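Local coordinates for protein nucleoporin nup120 (PDB 4GQ2) that serves as a structural constituent of the nuclear pore complex, joining a beta-propeller domain to helical regions in one chain, at residues Y58-Y63 and R75-Q80; R82-F87 and I105-N110; S109-D114 and A131-R136; G115-F120 and M176-T181; F516-L521 and A537-F542. One frame throughout, in Å; residues are numbered along the deposited sequence.

In the fold
All five contacts belong to the beta-propeller part of the chain. Interactions 1 and 2 lie in one five-stranded sheet, joined where strands 73-79 and 83-88 run side by side; both are largely buried and rest on antiparallel backbone pairing. Interactions 2 and 3 share Ser-109 and Asn-110, which lead out of this sheet onto the end of strand 126-133 in the next; interaction 3 is partly buried and made mainly by backbone bonds. Interaction 4, partly buried, sets that second sheet against a third through small side chains and a methionine, without hydrogen bonds between its segments. Interaction 5, partly buried too, is the one with a salt bridge between its segments, and it meets interaction 1 through Leu-521 and Lys-539.

Interaction 1. Residues Y58-Y63 and R75-Q80; sequences YDAGVY and RWSIFQ
Two neighbouring strands, 59-64 and 73-79, run antiparallel here as a beta hairpin in one sheet of the propeller. At the hydrogen-bonded pair Gly-61 and Trp-76 each backbone N donates to the other's O, and Trp-76 N reaches Gly-61 O at 3.0 Å almost along the C=O axis. From CB of Trp-76, CG goes into the crowded position between backbone N and carbonyl carbon (chi1 59°), which folds the indole back across the partner strand. CD1 comes down on Gly-61 O at 3.0 Å, a tight approach, and CE2 lies against Gly-61 N at 3.3 Å. A CB at Gly-61 would collide with Trp-76 NE1, so the glycine lets the ring lie flat there. Farther out CZ3 meets the backbone of Ala-60, and CH2 at the tip has Asp-59 OD2 at its edge, 3.4 Å away; that oxygen accepts a bond from Asp-114 N. Phe-118 also meets the indole ring. An alanine in place of Trp-76 would take away the ring over Gly-61 and its contact with Phe-118, and would probably loosen this part of the hairpin against the next sheet. Along the same strand, Ile-78 puts CG1 over the face of the Tyr-58 ring, a CH-pi contact. On the opposite face, with Ala-60 and Val-62, Arg-75 grips Ser-77 OG side-on, its NE and NH2 each 2.9 Å from that single oxygen.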
# COMPACT_ATOMS: atom_id res chain seq x y z
N TYR A 58 -24.81 3.73 -16.28
CA TYR A 58 -25.71 2.89 -17.09
C TYR A 58 -25.28 2.84 -18.56
O TYR A 58 -25.87 2.10 -19.36
CB TYR A 58 -27.18 3.29 -16.94
CG TYR A 58 -27.47 4.75 -17.22
CD1 TYR A 58 -27.71 5.20 -18.52
CD2 TYR A 58 -27.53 5.67 -16.18
CE1 TYR A 58 -27.98 6.54 -18.77
CE2 TYR A 58 -27.80 7.01 -16.43
CZ TYR A 58 -28.02 7.44 -17.72
OH TYR A 58 -28.29 8.77 -17.95
N ASP A 59 -24.27 3.63 -18.90
CA ASP A 59 -23.60 3.54 -20.19
C ASP A 59 -22.18 4.09 -20.08
O ASP A 59 -21.90 4.91 -19.21
CB ASP A 59 -24.38 4.29 -21.27
CG ASP A 59 -24.02 3.84 -22.68
OD1 ASP A 59 -23.35 2.79 -22.82
OD2 ASP A 59 -24.39 4.54 -23.64
N ALA A 60 -21.29 3.62 -20.95
CA ALA A 60 -19.88 3.99 -20.89
C ALA A 60 -19.14 3.55 -22.13
O ALA A 60 -19.58 2.62 -22.82
CB ALA A 60 -19.21 3.38 -19.65
N GLY A 61 -18.02 4.21 -22.40
CA GLY A 61 -17.14 3.84 -23.50
C GLY A 61 -15.84 4.60 -23.43
O GLY A 61 -15.69 5.51 -22.62
N VAL A 62 -14.88 4.22 -24.27
CA VAL A 62 -13.66 5.01 -24.40
C VAL A 62 -13.41 5.35 -25.86
O VAL A 62 -13.55 4.51 -26.74
CB VAL A 62 -12.39 4.39 -23.70
CG1 VAL A 62 -12.74 3.49 -22.52
CG2 VAL A 62 -11.48 3.67 -24.68
N TYR A 63 -13.07 6.61 -26.09
CA TYR A 63 -12.82 7.15 -27.42
C TYR A 63 -11.35 7.53 -27.55
O TYR A 63 -10.78 8.15 -26.66
CB TYR A 63 -13.69 8.38 -27.65
CG TYR A 63 -13.44 9.07 -28.96
CD1 TYR A 63 -13.93 8.54 -30.15
CD2 TYR A 63 -12.70 10.26 -29.02
CE1 TYR A 63 -13.70 9.17 -31.37
CE2 TYR A 63 -12.46 10.89 -30.23
CZ TYR A 63 -12.96 10.34 -31.40
OH TYR A 63 -12.73 10.96 -32.61
N ARG A 75 -12.17 8.02 -21.24
CA ARG A 75 -13.24 7.16 -20.78
C ARG A 75 -14.38 7.99 -20.21
O ARG A 75 -14.21 8.73 -19.24
CB ARG A 75 -12.71 6.15 -19.77
CG ARG A 75 -13.75 5.58 -18.81
CD ARG A 75 -14.73 4.64 -19.48
NE ARG A 75 -15.84 4.40 -18.56
CZ ARG A 75 -16.00 3.30 -17.83
NH1 ARG A 75 -15.13 2.30 -17.94
NH2 ARG A 75 -17.03 3.21 -17.00
N TRP A 76 -15.55 7.87 -20.85
CA TRP A 76 -16.75 8.57 -20.42
C TRP A 76 -17.69 7.63 -19.75
O TRP A 76 -17.75 6.45 -20.07
CB TRP A 76 -17.45 9.25 -21.59
CG TRP A 76 -17.88 8.31 -22.70
CD1 TRP A 76 -17.14 7.89 -23.80
CD2 TRP A 76 -19.19 7.65 -22.86
NE1 TRP A 76 -17.87 7.05 -24.60
CE2 TRP A 76 -19.10 6.87 -24.10
CE3 TRP A 76 -20.38 7.64 -22.14
CZ2 TRP A 76 -20.17 6.10 -24.57
CZ3 TRP A 76 -21.46 6.87 -22.62
CH2 TRP A 76 -21.35 6.12 -23.80
N SER A 77 -18.43 8.16 -18.78
CA SER A 77 -19.46 7.39 -18.10
C SER A 77 -20.63 8.33 -17.83
O SER A 77 -20.43 9.54 -17.69
CB SER A 77 -18.91 6.80 -16.79
OG SER A 77 -17.71 6.06 -17.01
N ILE A 78 -21.84 7.78 -17.78
CA ILE A 78 -23.02 8.57 -17.46
C ILE A 78 -23.83 7.95 -16.32
O ILE A 78 -23.98 6.73 -16.25
CB ILE A 78 -23.91 8.84 -18.71
CG1 ILE A 78 -24.35 7.53 -19.39
CG2 ILE A 78 -23.20 9.78 -19.67
CD1 ILE A 78 -25.28 7.74 -20.57
N PHE A 79 -24.35 8.80 -15.45
CA PHE A 79 -24.97 8.37 -14.19
C PHE A 79 -26.37 8.97 -14.02
O PHE A 79 -26.71 9.98 -14.63
CB PHE A 79 -24.07 8.73 -13.00
CG PHE A 79 -22.67 8.19 -13.11
CD1 PHE A 79 -21.69 8.89 -13.80
CD2 PHE A 79 -22.33 6.97 -12.54
CE1 PHE A 79 -20.40 8.39 -13.92
CE2 PHE A 79 -21.04 6.46 -12.65
CZ PHE A 79 -20.07 7.17 -13.34
N GLN A 80 -27.19 8.33 -13.18
CA GLN A 80 -28.55 8.79 -12.95
C GLN A 80 -28.64 10.02 -12.04
O GLN A 80 -29.73 10.43 -11.63
CB GLN A 80 -29.42 7.64 -12.43
CG GLN A 80 -29.85 6.68 -13.52
CD GLN A 80 -30.74 5.56 -13.02
OE1 GLN A 80 -30.40 4.86 -12.07
NE2 GLN A 80 -31.88 5.39 -13.67

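Interaction 2. Residues R82-F87 and I105-N110; sequences RTLTIF and IHFPSN
The Phe-107 ring has Arg-82 O near its plane, at the edge, while its CE1 touches Leu-84 CB obliquely at 3.9 Å; Tyr-139 meets it edge-to-face. The imidazole of His-106 stacks on Trp-26, and Thr-83, lying alongside and pointing the same way, brings its CG2 to 3.6 Å from His-106 ND1. At the edge of the third flat group, the Arg-82 guanidinium, sits Pro-108 O: NH1 bonds to it at 2.7 Å, from above the carbonyl plane (41° out of it) rather than along a lone pair. The bend in the arginine at chi3 turns the group toward that oxygen. Arg-82 is thus held at three points, since its O accepts Phe-107 N at 2.9 Å and its N makes a weak bond to Asn-110 OD1. Deeper in, Leu-84 and Ile-105 form a hydrogen-bonded antiparallel pair, with Ile-105 N to Leu-84 O at 2.8 Å, and the CD1 atoms of Ile-86 and Ile-105 touch. Strand 83-88 lies between strands 73-79 and 101-106 of this propeller sheet, while Ile-86 and Phe-107 reach across to strands 126-133 and 138-143 of the next.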
# COMPACT_ATOMS: atom_id res chain seq x y z
N ARG A 82 -27.60 12.81 -13.32
CA ARG A 82 -27.52 13.80 -14.41
C ARG A 82 -26.10 14.30 -14.63
O ARG A 82 -25.86 15.50 -14.80
CB ARG A 82 -28.47 14.99 -14.17
CG ARG A 82 -29.93 14.61 -14.01
CD ARG A 82 -30.79 15.83 -13.73
NE ARG A 82 -31.85 15.52 -12.78
CZ ARG A 82 -32.96 16.23 -12.60
NH1 ARG A 82 -33.19 17.32 -13.33
NH2 ARG A 82 -33.85 15.85 -11.70
N THR A 83 -25.14 13.36 -14.63
CA THR A 83 -23.74 13.71 -14.86
C THR A 83 -23.12 12.88 -15.98
O THR A 83 -23.58 11.77 -16.27
CB THR A 83 -22.89 13.52 -13.59
OG1 THR A 83 -22.92 12.14 -13.19
CG2 THR A 83 -23.38 14.41 -12.44
N LEU A 84 -22.08 13.45 -16.59
CA LEU A 84 -21.17 12.73 -17.48
C LEU A 84 -19.75 13.01 -17.00
O LEU A 84 -19.33 14.17 -16.92
CB LEU A 84 -21.39 13.15 -18.94
CG LEU A 84 -20.34 13.12 -20.06
CD1 LEU A 84 -19.50 11.86 -20.14
CD2 LEU A 84 -21.04 13.35 -21.40
N THR A 85 -19.01 11.96 -16.66
CA THR A 85 -17.64 12.10 -16.20
C THR A 85 -16.67 11.64 -17.26
O THR A 85 -16.95 10.69 -17.99
CB THR A 85 -17.36 11.30 -14.92
OG1 THR A 85 -17.44 9.89 -15.22
CG2 THR A 85 -18.34 11.66 -13.81
N ILE A 86 -15.53 12.32 -17.36
CA ILE A 86 -14.49 11.95 -18.31
C ILE A 86 -13.14 11.77 -17.62
O ILE A 86 -12.64 12.69 -16.97
CB ILE A 86 -14.33 12.99 -19.44
CG1 ILE A 86 -15.68 13.28 -20.10
CG2 ILE A 86 -13.31 12.52 -20.47
CD1 ILE A 86 -15.75 14.61 -20.81
N PHE A 87 -12.57 10.58 -17.77
CA PHE A 87 -11.25 10.25 -17.24
C PHE A 87 -10.27 9.96 -18.39
O PHE A 87 -10.60 9.22 -19.31
CB PHE A 87 -11.34 9.02 -16.35
CG PHE A 87 -11.94 9.29 -14.99
CD1 PHE A 87 -13.30 9.52 -14.83
CD2 PHE A 87 -11.12 9.26 -13.85
CE1 PHE A 87 -13.84 9.74 -13.56
CE2 PHE A 87 -11.66 9.49 -12.59
CZ PHE A 87 -13.03 9.72 -12.44
N ILE A 105 -19.43 16.79 -15.86
CA ILE A 105 -20.35 17.69 -16.55
C ILE A 105 -21.76 17.40 -16.06
O ILE A 105 -22.22 16.26 -16.13
CB ILE A 105 -20.24 17.50 -18.08
CG1 ILE A 105 -18.82 17.83 -18.54
CG2 ILE A 105 -21.25 18.38 -18.80
CD1 ILE A 105 -18.45 17.34 -19.92
N HIS A 106 -22.43 18.43 -15.57
CA HIS A 106 -23.80 18.29 -15.08
C HIS A 106 -24.77 18.75 -16.12
O HIS A 106 -24.51 19.71 -16.85
CB HIS A 106 -24.03 19.10 -13.81
CG HIS A 106 -23.08 18.76 -12.69
ND1 HIS A 106 -23.40 17.91 -11.70
CD2 HIS A 106 -21.79 19.21 -12.43
CE1 HIS A 106 -22.37 17.81 -10.84
NE2 HIS A 106 -21.38 18.61 -11.29
N PHE A 107 -25.90 18.04 -16.18
CA PHE A 107 -26.97 18.29 -17.14
C PHE A 107 -28.28 18.52 -16.40
O PHE A 107 -28.42 18.06 -15.27
CB PHE A 107 -27.11 17.08 -18.08
CG PHE A 107 -25.97 16.93 -19.04
CD1 PHE A 107 -24.81 16.27 -18.67
CD2 PHE A 107 -26.07 17.43 -20.34
CE1 PHE A 107 -23.76 16.12 -19.57
CE2 PHE A 107 -25.03 17.29 -21.24
CZ PHE A 107 -23.87 16.63 -20.85
N PRO A 108 -29.24 19.23 -17.04
CA PRO A 108 -30.55 19.46 -16.43
C PRO A 108 -31.44 18.22 -16.54
O PRO A 108 -32.46 18.12 -15.85
CB PRO A 108 -31.15 20.60 -17.27
CG PRO A 108 -30.08 21.06 -18.20
CD PRO A 108 -29.11 19.92 -18.33
N SER A 109 -31.05 17.30 -17.42
CA SER A 109 -31.73 16.03 -17.62
C SER A 109 -30.71 14.93 -17.92
O SER A 109 -29.63 15.22 -18.46
CB SER A 109 -32.72 16.15 -18.78
OG SER A 109 -33.06 14.89 -19.30
N ASN A 110 -31.04 13.68 -17.59
CA ASN A 110 -30.16 12.54 -17.80
C ASN A 110 -29.76 12.34 -19.26
O ASN A 110 -30.62 12.31 -20.14
CB ASN A 110 -30.80 11.25 -17.27
CG ASN A 110 -30.57 11.04 -15.78
OD1 ASN A 110 -29.54 11.41 -15.23
ND2 ASN A 110 -31.54 10.43 -15.11

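Interaction 3. Residues S109-D114 and A131-R136; sequences SNVMKD and AITHAR
Two backbone bonds make the inner shell. Met-112 N points almost straight at Ile-132 O, 2.9 Å away with an angle of 173° at the hydrogen, and Asn-110 O takes His-134 N at 2.7 Å nearly along its C=O axis. Between them Val-111 and Thr-133 form a non-hydrogen-bonded antiparallel pair whose CA atoms stand 3.9 Å apart, with the side chains diverging. Around this short ladder Thr-133 lays its CG2 on Ser-109 O at 3.3 Å. Met-112 has CG in the crowded position (chi1 74°), so that CG rests against Ile-132 O and SD approaches Ile-132 CG2 at 4.3 Å. Ser-109 OG, anti to its own backbone N, faces the first peptides of the turn and accepts a weak bond from Ala-135 N at 3.1 Å.

What holds these groups in place lies a step out. A type I turn from Thr-133 to Arg-136, closed by Arg-136 N on Thr-133 O, presents the N-H groups of His-134 and Ala-135. On the other side Val-111 O accepts Tyr-58 OH, just before the chain turns its corner at Lys-113 and enters strand 115-121 of the next propeller sheet. Because the strong bonds are all main-chain, the joint probably depends more on backbone shape than on side-chain identity, and the serine hydroxyl is the one side-chain acceptor in its hydrogen bonding.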
# COMPACT_ATOMS: atom_id res chain seq x y z
N SER A 109 -31.05 17.30 -17.42
CA SER A 109 -31.73 16.03 -17.62
C SER A 109 -30.71 14.93 -17.92
O SER A 109 -29.63 15.22 -18.46
CB SER A 109 -32.72 16.15 -18.78
OG SER A 109 -33.06 14.89 -19.30
N ASN A 110 -31.04 13.68 -17.59
CA ASN A 110 -30.16 12.54 -17.80
C ASN A 110 -29.76 12.34 -19.26
O ASN A 110 -30.62 12.31 -20.14
CB ASN A 110 -30.80 11.25 -17.27
CG ASN A 110 -30.57 11.04 -15.78
OD1 ASN A 110 -29.54 11.41 -15.23
ND2 ASN A 110 -31.54 10.43 -15.11
N VAL A 111 -28.46 12.21 -19.52
CA VAL A 111 -27.99 11.81 -20.84
C VAL A 111 -28.61 10.45 -21.15
O VAL A 111 -28.65 9.57 -20.29
CB VAL A 111 -26.45 11.72 -20.91
CG1 VAL A 111 -26.00 11.35 -22.31
CG2 VAL A 111 -25.81 13.04 -20.49
N MET A 112 -29.12 10.29 -22.36
CA MET A 112 -29.73 9.02 -22.75
C MET A 112 -28.68 7.98 -23.07
O MET A 112 -27.57 8.30 -23.50
CB MET A 112 -30.70 9.20 -23.93
CG MET A 112 -30.03 9.41 -25.28
SD MET A 112 -31.18 9.19 -26.65
CE MET A 112 -30.05 9.01 -28.04
N LYS A 113 -29.04 6.72 -22.85
CA LYS A 113 -28.24 5.58 -23.24
C LYS A 113 -27.95 5.68 -24.74
O LYS A 113 -28.83 6.06 -25.53
CB LYS A 113 -29.01 4.29 -22.89
CG LYS A 113 -28.42 3.01 -23.43
CD LYS A 113 -27.51 2.31 -22.42
CE LYS A 113 -27.18 0.89 -22.87
NZ LYS A 113 -26.18 0.87 -23.98
N ASP A 114 -26.71 5.39 -25.12
CA ASP A 114 -26.25 5.57 -26.50
C ASP A 114 -26.32 7.03 -26.92
O ASP A 114 -26.32 7.35 -28.11
CB ASP A 114 -27.07 4.70 -27.47
CG ASP A 114 -27.11 3.25 -27.04
OD1 ASP A 114 -26.10 2.55 -27.20
OD2 ASP A 114 -28.17 2.81 -26.54
N ALA A 131 -23.90 15.11 -27.02
CA ALA A 131 -24.70 14.48 -25.98
C ALA A 131 -26.17 14.86 -26.09
O ALA A 131 -26.51 16.03 -26.29
CB ALA A 131 -24.17 14.83 -24.60
N ILE A 132 -27.04 13.85 -25.97
CA ILE A 132 -28.49 14.05 -26.00
C ILE A 132 -29.08 13.54 -24.70
O ILE A 132 -28.80 12.41 -24.26
CB ILE A 132 -29.16 13.35 -27.21
CG1 ILE A 132 -28.69 13.99 -28.53
CG2 ILE A 132 -30.67 13.42 -27.10
CD1 ILE A 132 -28.88 13.12 -29.76
N THR A 133 -29.90 14.37 -24.08
CA THR A 133 -30.50 14.05 -22.81
C THR A 133 -31.92 13.51 -23.01
O THR A 133 -32.44 13.55 -24.13
CB THR A 133 -30.50 15.27 -21.88
OG1 THR A 133 -31.24 16.34 -22.48
CG2 THR A 133 -29.07 15.74 -21.64
N HIS A 134 -32.53 13.00 -21.95
CA HIS A 134 -33.89 12.49 -21.99
C HIS A 134 -34.88 13.59 -22.32
O HIS A 134 -35.98 13.32 -22.81
CB HIS A 134 -34.26 11.79 -20.67
CG HIS A 134 -35.65 11.21 -20.65
ND1 HIS A 134 -36.70 11.85 -20.10
CD2 HIS A 134 -36.15 10.01 -21.16
CE1 HIS A 134 -37.81 11.10 -20.24
NE2 HIS A 134 -37.47 9.97 -20.88
N ALA A 135 -34.48 14.84 -22.08
CA ALA A 135 -35.31 16.00 -22.39
C ALA A 135 -35.18 16.39 -23.86
O ALA A 135 -35.91 17.27 -24.33
CB ALA A 135 -34.94 17.17 -21.51
N ARG A 136 -34.26 15.74 -24.55
CA ARG A 136 -34.08 15.85 -26.01
C ARG A 136 -33.37 17.11 -26.47
O ARG A 136 -33.56 17.54 -27.61
CB ARG A 136 -35.40 15.67 -26.77
CG ARG A 136 -35.93 14.25 -26.75
CD ARG A 136 -37.24 14.16 -27.49
NE ARG A 136 -38.04 13.03 -27.03
CZ ARG A 136 -39.17 12.62 -27.60
NH1 ARG A 136 -39.64 13.24 -28.67
NH2 ARG A 136 -39.82 11.58 -27.09

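Interaction 4. Residues G115-F120 and M176-T181; sequences GVAFSF and MAAIST
Strands 115-120 and 176-178 run nearly parallel, 10° apart with their axes approaching to 6.4 Å, and no hydrogen bond links the two segments. Met-176 does the reaching: its chain bends at chi3 (72°), bringing SD to 3.3 Å from Gly-115 C while CE turns to Ala-117 CB. Next along, Ala-178 CB sits 3.4 Å from Phe-118 O and 4.2 Å from Ala-117 CB, methyl to methyl. These are end strands of two consecutive four-stranded antiparallel sheets, successive blades of the beta-propeller, and small residues let their backbones come close. Past the alanines, Ser-119 OG, anti to its backbone N, lies 3.2 Å from Ser-180 C, angled wrongly for a hydrogen bond to that residue's oxygen. Ser-180 O is taken instead by Tyr-130 OH, and Thr-181 O by Tyr-140 OH. Thr-181 closes the row with its CG2 at 3.7 Å from Phe-120 C.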
# COMPACT_ATOMS: atom_id res chain seq x y z
N GLY A 115 -26.38 7.92 -25.93
CA GLY A 115 -26.52 9.35 -26.16
C GLY A 115 -25.25 10.17 -26.07
O GLY A 115 -25.31 11.38 -25.91
N VAL A 116 -24.09 9.51 -26.19
CA VAL A 116 -22.80 10.20 -26.17
C VAL A 116 -21.99 9.78 -27.39
O VAL A 116 -21.79 8.59 -27.64
CB VAL A 116 -22.00 9.89 -24.87
CG1 VAL A 116 -20.69 10.66 -24.85
CG2 VAL A 116 -22.82 10.22 -23.62
N ALA A 117 -21.52 10.76 -28.15
CA ALA A 117 -20.75 10.50 -29.36
C ALA A 117 -19.59 11.48 -29.44
O ALA A 117 -19.72 12.65 -29.08
CB ALA A 117 -21.64 10.62 -30.59
N PHE A 118 -18.46 10.99 -29.92
CA PHE A 118 -17.23 11.77 -29.96
C PHE A 118 -16.76 12.02 -31.39
O PHE A 118 -17.02 11.22 -32.30
CB PHE A 118 -16.12 11.02 -29.22
CG PHE A 118 -16.18 11.15 -27.73
CD1 PHE A 118 -17.16 10.51 -26.98
CD2 PHE A 118 -15.21 11.90 -27.05
CE1 PHE A 118 -17.19 10.63 -25.60
CE2 PHE A 118 -15.24 12.03 -25.67
CZ PHE A 118 -16.23 11.39 -24.95
N SER A 119 -16.07 13.14 -31.58
CA SER A 119 -15.39 13.44 -32.84
C SER A 119 -14.17 14.32 -32.59
O SER A 119 -14.13 15.07 -31.61
CB SER A 119 -16.34 14.12 -33.83
OG SER A 119 -15.80 14.08 -35.14
N PHE A 120 -13.19 14.23 -33.48
CA PHE A 120 -11.93 14.95 -33.31
C PHE A 120 -11.57 15.78 -34.55
O PHE A 120 -11.59 15.26 -35.67
CB PHE A 120 -10.81 13.97 -32.98
CG PHE A 120 -9.48 14.62 -32.73
CD1 PHE A 120 -9.22 15.27 -31.52
CD2 PHE A 120 -8.47 14.58 -33.69
CE1 PHE A 120 -7.99 15.87 -31.29
CE2 PHE A 120 -7.25 15.18 -33.46
CZ PHE A 120 -7.01 15.82 -32.26
N MET A 176 -27.04 7.34 -32.13
CA MET A 176 -26.23 8.39 -32.74
C MET A 176 -25.02 7.82 -33.45
O MET A 176 -24.52 6.75 -33.10
CB MET A 176 -25.73 9.39 -31.69
CG MET A 176 -26.76 9.91 -30.71
SD MET A 176 -25.97 10.70 -29.29
CE MET A 176 -25.35 12.22 -30.00
N ALA A 177 -24.54 8.56 -34.45
CA ALA A 177 -23.23 8.32 -35.04
C ALA A 177 -22.67 9.63 -35.56
O ALA A 177 -23.15 10.18 -36.56
CB ALA A 177 -23.31 7.27 -36.15
N ALA A 178 -21.67 10.15 -34.85
CA ALA A 178 -20.92 11.32 -35.27
C ALA A 178 -20.35 11.10 -36.67
O ALA A 178 -19.75 10.06 -36.94
CB ALA A 178 -19.80 11.61 -34.28
N ILE A 179 -20.55 12.07 -37.55
CA ILE A 179 -20.02 11.99 -38.91
C ILE A 179 -18.73 12.79 -38.99
O ILE A 179 -17.80 12.43 -39.71
CB ILE A 179 -21.06 12.50 -39.95
CG1 ILE A 179 -22.31 11.61 -39.96
CG2 ILE A 179 -20.45 12.63 -41.34
CD1 ILE A 179 -22.04 10.12 -40.02
N SER A 180 -18.69 13.87 -38.21
CA SER A 180 -17.59 14.82 -38.20
C SER A 180 -17.73 15.75 -37.01
O SER A 180 -18.61 15.56 -36.16
CB SER A 180 -17.61 15.65 -39.49
OG SER A 180 -18.74 16.50 -39.52
N THR A 181 -16.88 16.77 -36.95
CA THR A 181 -16.93 17.78 -35.90
C THR A 181 -18.10 18.74 -36.04
O THR A 181 -18.30 19.61 -35.20
CB THR A 181 -15.62 18.58 -35.80
OG1 THR A 181 -15.09 18.82 -37.11
CG2 THR A 181 -14.60 17.82 -34.97

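Interaction 5. Residues F516-L521 and A537-F542; sequences FGDEIL and ANKVAF
Leu-521 lays its CD1 against the backbone of Ala-537, 3.7 Å from that residue's CA, and comes near its CB as well. The setting is the eight-stranded mixed sheet of the propeller domain, where strands 520-525 and 539-544 lie on either side of strand 532-536; the contact is made at the ends, between the link from helix 492-515 and the turn into strand 539-544. Bent at chi4 (80°), Lys-539 brings NZ to 2.8 Å from Asp-518 OD1 in a salt bridge, and NZ meets OD1 from above the carboxylate plane, 39° out of it. The other oxygen, OD2, is bonded to His-515 ND1, and Lys-539 NZ has a second salt bridge to Asp-514. An alanine in place of Asp-518 would remove this carboxylate, and would probably loosen the hold of the 516-519 link on Lys-539. Two carbonyls of that link take N-H groups of the turn. Glu-519 O accepts a weak bond from Ala-537 N at 2.9 Å, and Gly-517 O accepts Asn-538 N on a lone pair at 3.0 Å.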
# COMPACT_ATOMS: atom_id res chain seq x y z
N PHE A 516 -22.21 -3.90 -7.71
CA PHE A 516 -23.10 -3.28 -8.70
C PHE A 516 -22.30 -2.57 -9.79
O PHE A 516 -22.73 -2.51 -10.95
CB PHE A 516 -24.10 -2.32 -8.04
CG PHE A 516 -25.14 -3.01 -7.21
CD1 PHE A 516 -26.13 -3.80 -7.82
CD2 PHE A 516 -25.15 -2.90 -5.82
CE1 PHE A 516 -27.09 -4.45 -7.05
CE2 PHE A 516 -26.11 -3.55 -5.05
CZ PHE A 516 -27.08 -4.32 -5.67
N GLY A 517 -21.13 -2.03 -9.43
CA GLY A 517 -20.23 -1.39 -10.38
C GLY A 517 -19.52 -2.35 -11.34
O GLY A 517 -18.82 -1.91 -12.26
N ASP A 518 -19.70 -3.65 -11.12
CA ASP A 518 -19.07 -4.68 -11.96
C ASP A 518 -19.85 -5.03 -13.23
O ASP A 518 -19.36 -5.80 -14.06
CB ASP A 518 -18.77 -5.94 -11.15
CG ASP A 518 -17.76 -5.68 -10.04
OD1 ASP A 518 -16.82 -4.89 -10.26
OD2 ASP A 518 -17.91 -6.26 -8.95
N GLU A 519 -21.04 -4.46 -13.38
CA GLU A 519 -21.83 -4.67 -14.59
C GLU A 519 -21.07 -4.20 -15.83
O GLU A 519 -20.59 -3.07 -15.88
CB GLU A 519 -23.17 -3.93 -14.47
CG GLU A 519 -24.11 -4.14 -15.65
CD GLU A 519 -25.53 -3.67 -15.37
OE1 GLU A 519 -25.76 -3.04 -14.32
OE2 GLU A 519 -26.41 -3.93 -16.21
N ILE A 520 -20.95 -5.08 -16.82
CA ILE A 520 -20.31 -4.75 -18.09
C ILE A 520 -21.22 -3.80 -18.87
O ILE A 520 -22.44 -3.84 -18.70
CB ILE A 520 -19.97 -6.03 -18.90
CG1 ILE A 520 -19.21 -5.72 -20.19
CG2 ILE A 520 -21.22 -6.85 -19.21
CD1 ILE A 520 -17.78 -5.28 -19.98
N LEU A 521 -20.64 -2.92 -19.69
CA LEU A 521 -21.42 -1.95 -20.45
C LEU A 521 -20.98 -1.86 -21.89
O LEU A 521 -21.81 -1.80 -22.80
CB LEU A 521 -21.37 -0.55 -19.81
CG LEU A 521 -21.84 -0.40 -18.35
CD1 LEU A 521 -21.55 1.01 -17.86
CD2 LEU A 521 -23.31 -0.73 -18.19
N ALA A 537 -19.44 -0.60 -14.93
CA ALA A 537 -20.24 0.52 -14.44
C ALA A 537 -19.51 1.43 -13.46
O ALA A 537 -19.98 2.55 -13.20
CB ALA A 537 -21.54 0.01 -13.83
N ASN A 538 -18.39 0.98 -12.90
CA ASN A 538 -17.51 1.87 -12.12
C ASN A 538 -16.03 1.49 -12.14
O ASN A 538 -15.27 1.85 -11.24
CB ASN A 538 -18.05 2.15 -10.68
CG ASN A 538 -17.75 1.03 -9.68
OD1 ASN A 538 -17.85 1.24 -8.47
ND2 ASN A 538 -17.38 -0.15 -10.17
N LYS A 539 -15.64 0.77 -13.19
CA LYS A 539 -14.28 0.28 -13.38
C LYS A 539 -13.93 0.22 -14.87
O LYS A 539 -14.80 -0.01 -15.71
CB LYS A 539 -14.14 -1.11 -12.75
CG LYS A 539 -14.44 -1.17 -11.25
CD LYS A 539 -14.31 -2.58 -10.70
CE LYS A 539 -14.60 -2.63 -9.21
NZ LYS A 539 -16.06 -2.62 -8.90
N VAL A 540 -12.65 0.47 -15.19
CA VAL A 540 -12.07 0.22 -16.51
C VAL A 540 -11.12 -0.95 -16.39
O VAL A 540 -10.47 -1.12 -15.36
CB VAL A 540 -11.14 1.35 -17.03
CG1 VAL A 540 -11.50 1.73 -18.46
CG2 VAL A 540 -11.13 2.57 -16.13
N ALA A 541 -11.00 -1.72 -17.46
CA ALA A 541 -10.10 -2.85 -17.47
C ALA A 541 -9.53 -3.07 -18.86
O ALA A 541 -9.98 -2.45 -19.83
CB ALA A 541 -10.83 -4.09 -16.99
N PHE A 542 -8.51 -3.91 -18.96
CA PHE A 542 -8.04 -4.40 -20.25
C PHE A 542 -7.69 -5.87 -20.20
O PHE A 542 -7.41 -6.42 -19.14
CB PHE A 542 -6.85 -3.61 -20.80
CG PHE A 542 -6.30 -2.58 -19.87
CD1 PHE A 542 -5.45 -2.95 -18.83
CD2 PHE A 542 -6.62 -1.25 -20.03
CE1 PHE A 542 -4.94 -1.99 -17.97
CE2 PHE A 542 -6.11 -0.29 -19.17
CZ PHE A 542 -5.27 -0.66 -18.14